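PDB 3U64: protein TP_0956 from Treponema pallidum subsp. pallidum, which probably serves as the tetratricopeptide-repeat, protein-binding lipoprotein component of a TRAP-type transporter that imports small ligands into the spirochaete. Local coordinates for residues 155-160 against 185-189. Sequence-based numbering, arbitrary orientation.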
loop_
_atom_site.group_PDB
_atom_site.type_symbol
_atom_site.label_atom_id
_atom_site.label_comp_id
_atom_site.label_asym_id
_atom_site.label_seq_id
_atom_site.Cartn_x
_atom_site.Cartn_y
_atom_site.Cartn_z
ATOM N N LEU A 155 23.760 17.281 -8.463
ATOM C CA LEU A 155 24.038 17.214 -9.895
ATOM C C LEU A 155 23.733 15.817 -10.419
ATOM O O LEU A 155 23.117 15.634 -11.484
ATOM C CB LEU A 155 25.511 17.587 -10.163
ATOM C CG LEU A 155 25.748 19.073 -9.904
ATOM C CD1 LEU A 155 27.219 19.440 -9.924
ATOM C CD2 LEU A 155 24.985 19.887 -10.923
ATOM N N TYR A 156 24.162 14.827 -9.647
ATOM C CA TYR A 156 24.038 13.433 -10.043
ATOM C C TYR A 156 22.572 13.042 -10.179
ATOM O O TYR A 156 22.193 12.424 -11.164
ATOM C CB TYR A 156 24.743 12.510 -9.036
ATOM C CG TYR A 156 24.367 11.035 -9.202
ATOM C CD1 TYR A 156 24.829 10.295 -10.281
ATOM C CD2 TYR A 156 23.542 10.394 -8.283
ATOM C CE1 TYR A 156 24.480 8.967 -10.452
ATOM C CE2 TYR A 156 23.183 9.055 -8.445
ATOM C CZ TYR A 156 23.651 8.349 -9.535
ATOM O OH TYR A 156 23.307 7.022 -9.713
ATOM N N TRP A 157 21.757 13.400 -9.184
ATOM C CA TRP A 157 20.362 12.985 -9.158
ATOM C C TRP A 157 19.510 13.715 -10.201
ATOM O O TRP A 157 18.716 13.089 -10.897
ATOM C CB TRP A 157 19.782 13.058 -7.731
ATOM C CG TRP A 157 20.216 11.832 -6.947
ATOM C CD1 TRP A 157 21.142 11.775 -5.947
ATOM C CD2 TRP A 157 19.784 10.477 -7.174
ATOM N NE1 TRP A 157 21.284 10.476 -5.512
ATOM C CE2 TRP A 157 20.483 9.660 -6.260
ATOM C CE3 TRP A 157 18.867 9.885 -8.052
ATOM C CZ2 TRP A 157 20.279 8.274 -6.187
ATOM C CZ3 TRP A 157 18.679 8.497 -7.989
ATOM C CH2 TRP A 157 19.385 7.711 -7.062
ATOM N N VAL A 158 19.727 15.022 -10.346
ATOM C CA VAL A 158 19.040 15.815 -11.364
ATOM C C VAL A 158 19.375 15.283 -12.755
ATOM O O VAL A 158 18.475 14.982 -13.547
ATOM C CB VAL A 158 19.416 17.324 -11.278
ATOM C CG1 VAL A 158 18.850 18.071 -12.455
ATOM C CG2 VAL A 158 18.900 17.926 -9.981
ATOM N N GLY A 159 20.668 15.144 -13.041
ATOM C CA GLY A 159 21.103 14.643 -14.333
ATOM C C GLY A 159 20.540 13.249 -14.591
ATOM O O GLY A 159 20.081 12.936 -15.703
ATOM N N THR A 160 20.578 12.399 -13.568
ATOM C CA THR A 160 20.071 11.026 -13.729
ATOM C C THR A 160 18.573 11.017 -14.011
ATOM O O THR A 160 18.117 10.282 -14.875
ATOM C CB THR A 160 20.357 10.185 -12.501
ATOM O OG1 THR A 160 21.779 10.078 -12.331
ATOM C CG2 THR A 160 19.728 8.782 -12.609
ATOM N N MET A 185 25.512 18.538 -16.434
ATOM C CA MET A 185 25.503 18.425 -14.977
ATOM C C MET A 185 26.208 17.146 -14.525
ATOM O O MET A 185 27.008 17.163 -13.591
ATOM C CB MET A 185 24.086 18.493 -14.404
ATOM C CG MET A 185 23.397 19.854 -14.594
ATOM S SD MET A 185 21.810 19.960 -13.708
ATOM C CE MET A 185 20.645 19.936 -15.060
ATOM N N LEU A 186 25.919 16.037 -15.188
ATOM C CA LEU A 186 26.608 14.792 -14.860
ATOM C C LEU A 186 28.129 14.929 -15.087
ATOM O O LEU A 186 28.943 14.567 -14.221
ATOM C CB LEU A 186 26.011 13.622 -15.657
ATOM C CG LEU A 186 24.608 13.177 -15.214
ATOM C CD1 LEU A 186 24.009 12.200 -16.204
ATOM C CD2 LEU A 186 24.616 12.557 -13.819
ATOM N N GLU A 187 28.511 15.484 -16.235
ATOM C CA GLU A 187 29.926 15.688 -16.531
ATOM C C GLU A 187 30.597 16.642 -15.560
ATOM O O GLU A 187 31.783 16.495 -15.268
ATOM C CB GLU A 187 30.131 16.171 -17.958
ATOM C CG GLU A 187 29.787 15.110 -18.959
ATOM C CD GLU A 187 30.023 15.565 -20.366
ATOM O OE1 GLU A 187 30.539 16.693 -20.558
ATOM O OE2 GLU A 187 29.687 14.793 -21.283
ATOM N N ARG A 188 29.846 17.607 -15.043
ATOM C CA ARG A 188 30.415 18.516 -14.055
ATOM C C ARG A 188 30.661 17.813 -12.714
ATOM O O ARG A 188 31.681 18.048 -12.071
ATOM C CB ARG A 188 29.542 19.753 -13.869
ATOM C CG ARG A 188 30.026 20.660 -12.762
ATOM C CD ARG A 188 31.397 21.283 -13.059
ATOM N NE ARG A 188 31.725 22.259 -12.012
ATOM C CZ ARG A 188 32.948 22.693 -11.715
ATOM N NH1 ARG A 188 33.997 22.257 -12.392
ATOM N NH2 ARG A 188 33.125 23.569 -10.734
ATOM N N ALA A 189 29.729 16.956 -12.298
ATOM C CA ALA A 189 29.917 16.124 -11.106
ATOM C C ALA A 189 31.176 15.261 -11.226
ATOM O O ALA A 189 31.927 15.103 -10.266
ATOM C CB ALA A 189 28.698 15.232 -10.871
#
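L186 lays its isobutyl group over the bare backbone of G159, with CG 3.9 Å from G159 CA, in a helical hairpin consistent with the tetratricopeptide-repeat character of this all-helical protein. The helices 152-166 and 176-192 meet here roughly antiparallel, with the local axes 153° apart in direction and only 8.3 Å from each other at closest approach. Such a close approach suits a residue without a side chain: with L186 placed as it is, an ideal CB on G159 would sit 2.6 Å from L186 CG, a clear clash. One turn earlier, L155 directs its CA-to-CB bond toward the partner helix and fills the space between M185 and A189. Its CB lies 3.8 Å from M185 O and 4.0 Å from A189 CB, while its CD2 reaches M185 CB at 3.9 Å. M185 reaches across toward V158, where its CE meets V158 CG1 at 3.7 Å. No hydrogen bond crosses between the segments; the contact is van der Waals packing of apolar side chains against each other and against backbone. The neighbouring helices close around it: L155 and V158 also touch helix 96-124, whereas Y156, T160 and L186 share V204 of helix 196-211. R188 brushes L155 with its aliphatic part, then carries its guanidinium away to the carbonyl of C147. The L186 CD2 methyl comes within 3.6 Å of Y156 O, an oxygen already engaged by the helix bond from T160 N and by a second one from the threonine hydroxyl, T160 OG1 to Y156 O at 2.7 Å.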